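Local coordinates for methanol--corrinoid protein (Methanosarcina barkeri, PDB 2I2X), which carries a corrinoid-bound methyl group in methanogenesis from methanol, accepting it from methanol through MtaB and yielding it to coenzyme M through MtaA, at residues B[7-10]-B[11-15]; B[81-84]-B[85-89]. One frame throughout, in Å; residues are numbered along the deposited sequence.

Contact 1. Residues B[7-10]-B[11-15]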
loop_
_atom_site.group_PDB
_atom_site.type_symbol
_atom_site.label_atom_id
_atom_site.label_comp_id
_atom_site.label_asym_id
_atom_site.label_seq_id
_atom_site.Cartn_x
_atom_site.Cartn_y
_atom_site.Cartn_z
ATOM N N ALA B 7 24.488 -21.044 -8.046
ATOM C CA ALA B 7 23.471 -21.777 -7.296
ATOM C C ALA B 7 22.539 -20.843 -6.526
ATOM O O ALA B 7 21.329 -21.058 -6.543
ATOM C CB ALA B 7 24.138 -22.792 -6.332
ATOM N N SER B 8 23.104 -19.835 -5.845
ATOM C CA SER B 8 22.335 -18.832 -5.076
ATOM C C SER B 8 21.505 -17.905 -5.967
ATOM O O SER B 8 20.300 -17.707 -5.728
ATOM C CB SER B 8 23.253 -17.975 -4.208
ATOM O OG SER B 8 23.749 -18.675 -3.084
ATOM N N LEU B 9 22.105 -17.344 -7.009
ATOM C CA LEU B 9 21.324 -16.483 -7.884
ATOM C C LEU B 9 20.066 -17.224 -8.371
ATOM O O LEU B 9 18.949 -16.692 -8.367
ATOM C CB LEU B 9 22.155 -16.041 -9.088
ATOM C CG LEU B 9 21.778 -14.767 -9.850
ATOM C CD1 LEU B 9 22.194 -14.852 -11.280
ATOM C CD2 LEU B 9 20.328 -14.373 -9.762
ATOM N N LYS B 10 20.256 -18.456 -8.813
ATOM C CA LYS B 10 19.156 -19.245 -9.336
ATOM C C LYS B 10 18.038 -19.366 -8.306
ATOM O O LYS B 10 16.892 -19.366 -8.690
ATOM C CB LYS B 10 19.655 -20.618 -9.777
ATOM C CG LYS B 10 18.652 -21.425 -10.561
ATOM C CD LYS B 10 19.322 -22.728 -10.984
ATOM C CE LYS B 10 18.785 -23.248 -12.296
ATOM N NZ LYS B 10 17.567 -24.025 -12.047
ATOM N N LYS B 11 18.361 -19.404 -7.014
ATOM C CA LYS B 11 17.323 -19.495 -5.982
ATOM C C LYS B 11 16.572 -18.199 -5.727
ATOM O O LYS B 11 15.403 -18.238 -5.367
ATOM C CB LYS B 11 17.880 -19.970 -4.643
ATOM C CG LYS B 11 18.498 -21.367 -4.644
ATOM C CD LYS B 11 18.821 -21.827 -3.213
ATOM C CE LYS B 11 17.536 -22.030 -2.436
ATOM N NZ LYS B 11 17.784 -22.079 -0.970
ATOM N N VAL B 12 17.241 -17.063 -5.895
ATOM C CA VAL B 12 16.707 -15.776 -5.441
ATOM C C VAL B 12 15.756 -15.091 -6.436
ATOM O O VAL B 12 14.797 -14.456 -6.028
ATOM C CB VAL B 12 17.864 -14.832 -5.011
ATOM C CG1 VAL B 12 17.366 -13.402 -4.803
ATOM C CG2 VAL B 12 18.564 -15.371 -3.743
ATOM N N LEU B 13 16.021 -15.201 -7.735
ATOM C CA LEU B 13 15.101 -14.643 -8.701
ATOM C C LEU B 13 15.077 -15.530 -9.963
ATOM O O LEU B 13 15.881 -16.460 -10.088
ATOM C CB LEU B 13 15.500 -13.185 -9.017
ATOM C CG LEU B 13 16.887 -12.962 -9.629
ATOM C CD1 LEU B 13 16.928 -13.129 -11.189
ATOM C CD2 LEU B 13 17.479 -11.611 -9.252
ATOM N N THR B 14 14.172 -15.238 -10.890
ATOM C CA THR B 14 14.149 -15.887 -12.183
ATOM C C THR B 14 13.776 -14.853 -13.247
ATOM O O THR B 14 12.688 -14.293 -13.186
ATOM C CB THR B 14 13.076 -17.010 -12.213
ATOM O OG1 THR B 14 13.457 -18.020 -11.310
ATOM C CG2 THR B 14 12.961 -17.660 -13.605
ATOM N N ARG B 15 14.642 -14.619 -14.231
ATOM C CA ARG B 15 14.245 -13.800 -15.383
ATOM C C ARG B 15 13.428 -14.694 -16.283
ATOM O O ARG B 15 13.937 -15.325 -17.211
ATOM C CB ARG B 15 15.457 -13.166 -16.117
ATOM C CG ARG B 15 16.310 -12.236 -15.205
ATOM C CD ARG B 15 17.121 -11.203 -15.985
ATOM N NE ARG B 15 16.332 -10.126 -16.584
ATOM C CZ ARG B 15 16.266 -9.891 -17.886
ATOM N NH1 ARG B 15 16.942 -10.667 -18.726
ATOM N NH2 ARG B 15 15.507 -8.899 -18.367
HETATM O O HOH W 1 15.699 -19.356 -11.147
#
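Ser8 and Leu9 share the amide of Val12 as the last turn of the helix tightens: Val12 N is bonded at 3.1 Å to Ser8 O, four residues back, and at 3.0 Å to Leu9 O, three back. Val12 N lies nearly in line with the Ser8 carbonyl (C=O...N angle 166°), although its N-H is bent away from the oxygen, as expected of an amide shared by two acceptors; over Leu9 the donor stands 63° out of the carbonyl plane. Leu9 O receives a further, weak bond from Leu13 N at 3.3 Å, and Leu13 is the first residue to leave helical backbone angles.

Among the side chains, Leu9 and Leu13 make the apolar contact. CD2 of Leu9 is the touching atom; it approaches the branch point of Leu13, 3.7 Å from Leu13 CG, and both Leu13 methyls are only slightly farther away. The two chains cross obliquely. In Leu13, CG lies between the backbone N and the carbonyl carbon (chi1 61°), a setting that a helix disfavours but that this residue, already out of helical angles, can adopt.

This is the C-terminal end of the short helix 6-12, close to the N-terminus of MtaC, and it lies between two MtaB subunits. Leu9 packs on Tyr362 of one, whose Glu418 and Asp364 form salt bridges with Arg15. Glu345 of the other is hydrogen-bonded to Ser8 OG.

Past the helix end, a water links the two sides. It donates to Lys10 O at 2.7 Å and is hydrogen-bonded to Thr14 OG1 at 2.6 Å. The aliphatic part of Lys11 leans on backbone, its CG 3.4 Å from Ala7 O, while Val12 CG2 rests 3.5 Å from Ser8 O.

Contact 2. Residues B[81-84]-B[85-89]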
loop_
_atom_site.group_PDB
_atom_site.type_symbol
_atom_site.label_atom_id
_atom_site.label_comp_id
_atom_site.label_asym_id
_atom_site.label_seq_id
_atom_site.Cartn_x
_atom_site.Cartn_y
_atom_site.Cartn_z
ATOM N N MET B 81 2.970 -6.162 -43.596
ATOM C CA MET B 81 2.496 -5.681 -42.302
ATOM C C MET B 81 1.834 -6.786 -41.473
ATOM O O MET B 81 1.948 -6.790 -40.250
ATOM C CB MET B 81 1.531 -4.510 -42.498
ATOM C CG MET B 81 1.362 -3.626 -41.280
ATOM S SD MET B 81 2.916 -2.885 -40.714
ATOM C CE MET B 81 2.366 -2.112 -39.207
ATOM N N GLY B 82 1.157 -7.725 -42.132
ATOM C CA GLY B 82 0.482 -8.826 -41.439
ATOM C C GLY B 82 1.450 -9.851 -40.874
ATOM O O GLY B 82 1.114 -10.589 -39.950
ATOM N N VAL B 83 2.645 -9.906 -41.452
ATOM C CA VAL B 83 3.732 -10.699 -40.911
ATOM C C VAL B 83 4.202 -10.033 -39.618
ATOM O O VAL B 83 4.387 -10.688 -38.599
ATOM C CB VAL B 83 4.896 -10.805 -41.918
ATOM C CG1 VAL B 83 6.097 -11.499 -41.301
ATOM C CG2 VAL B 83 4.445 -11.539 -43.186
ATOM N N VAL B 84 4.351 -8.716 -39.681
ATOM C CA VAL B 84 4.828 -7.897 -38.585
ATOM C C VAL B 84 3.914 -8.007 -37.372
ATOM O O VAL B 84 4.389 -8.184 -36.259
ATOM C CB VAL B 84 4.983 -6.424 -39.051
ATOM C CG1 VAL B 84 5.335 -5.498 -37.908
ATOM C CG2 VAL B 84 6.046 -6.342 -40.133
ATOM N N ILE B 85 2.607 -7.927 -37.596
ATOM C CA ILE B 85 1.611 -8.059 -36.522
ATOM C C ILE B 85 1.558 -9.468 -35.918
ATOM O O ILE B 85 1.359 -9.621 -34.702
ATOM C CB ILE B 85 0.213 -7.661 -37.031
ATOM C CG1 ILE B 85 0.229 -6.207 -37.491
ATOM C CG2 ILE B 85 -0.877 -7.873 -35.964
ATOM C CD1 ILE B 85 -0.496 -6.028 -38.823
ATOM N N ARG B 86 1.726 -10.492 -36.754
ATOM C CA ARG B 86 1.723 -11.872 -36.271
ATOM C C ARG B 86 2.899 -12.081 -35.297
ATOM O O ARG B 86 2.724 -12.583 -34.180
ATOM C CB ARG B 86 1.774 -12.846 -37.449
ATOM C CG ARG B 86 2.123 -14.292 -37.103
ATOM C CD ARG B 86 0.937 -15.252 -37.232
ATOM N NE ARG B 86 1.407 -16.624 -37.451
ATOM C CZ ARG B 86 1.451 -17.236 -38.634
ATOM N NH1 ARG B 86 1.027 -16.620 -39.731
ATOM N NH2 ARG B 86 1.914 -18.472 -38.722
ATOM N N LEU B 87 4.085 -11.664 -35.728
ATOM C CA LEU B 87 5.281 -11.774 -34.919
ATOM C C LEU B 87 5.229 -10.917 -33.658
ATOM O O LEU B 87 5.668 -11.358 -32.599
ATOM C CB LEU B 87 6.522 -11.470 -35.750
ATOM C CG LEU B 87 6.714 -12.416 -36.933
ATOM C CD1 LEU B 87 7.872 -11.937 -37.793
ATOM C CD2 LEU B 87 6.897 -13.876 -36.503
ATOM N N TYR B 88 4.685 -9.709 -33.759
ATOM C CA TYR B 88 4.421 -8.915 -32.570
ATOM C C TYR B 88 3.517 -9.678 -31.601
ATOM O O TYR B 88 3.839 -9.787 -30.410
ATOM C CB TYR B 88 3.813 -7.572 -32.937
ATOM C CG TYR B 88 3.540 -6.673 -31.756
ATOM C CD1 TYR B 88 4.563 -6.313 -30.873
ATOM C CD2 TYR B 88 2.260 -6.173 -31.518
ATOM C CE1 TYR B 88 4.314 -5.489 -29.784
ATOM C CE2 TYR B 88 2.002 -5.341 -30.420
ATOM C CZ TYR B 88 3.032 -5.005 -29.565
ATOM O OH TYR B 88 2.791 -4.190 -28.496
ATOM N N ASP B 89 2.402 -10.214 -32.109
ATOM C CA ASP B 89 1.461 -11.028 -31.303
ATOM C C ASP B 89 2.108 -12.236 -30.655
ATOM O O ASP B 89 1.854 -12.523 -29.494
ATOM C CB ASP B 89 0.254 -11.494 -32.129
ATOM C CG ASP B 89 -0.825 -10.443 -32.231
ATOM O OD1 ASP B 89 -0.944 -9.564 -31.343
ATOM O OD2 ASP B 89 -1.572 -10.490 -33.222
#
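Ile85 lies back along the turn toward Met81, and its side chain can be followed outward over the carbonyl of that residue. CB is 3.8 Å from Met81 O. CG1, set beside the backbone N by chi1 of -61°, comes to 3.3 Å from Met81 O. CD1 then reaches Met81 CG at 3.9 Å, the two side chains crossing at about a right angle; its still shorter approach to the carbonyl oxygen, with chi2 at an unusual 136°, is doubtful in detail. That oxygen also accepts the bond from Ile85 N at 3.0 Å. Cut back to an alanine, Ile85 would lose CG1 and CD1, which is likely to remove this contact with Met81 CG and open a gap facing Ala149 of helix 138-149.

Elsewhere on the turn, Val83 and Leu87 point the same way side by side, with Val83 CG1 4.0 Å from Leu87 CD1, and both pack on Leu33 of helix 26-33. The side chains meeting across the turn are thus hydrocarbon and the polar bonds across it all backbone, so the polar tips find partners outside it: Arg86 NE in a salt bridge with Glu90, Tyr88 OH hydrogen-bonded to Asn237 of an MtaB subunit.

Contact 1 comes first along the chain, on helix 6-12, and contact 2 follows on helix 72-89; their centres are 33 Å apart and their nearest atoms about 16 Å, so neither touches the other. They differ in setting: the centre of contact 1 sits about 37 Å from the centre of the chain, at the N-terminal extension, whereas that of contact 2 is about 11 Å from it, within the helical part that precedes the parallel sheet of the cobalamin-binding Rossmann-like domain. Both nevertheless reach MtaB, contact 2 only at its C-terminal end. Residues 7-15 meet two MtaB subunits, consistent with assembly of the heterotetramer through separated parts of MtaC. The side chain of Tyr88 is about 6 Å from the bound corrinoid.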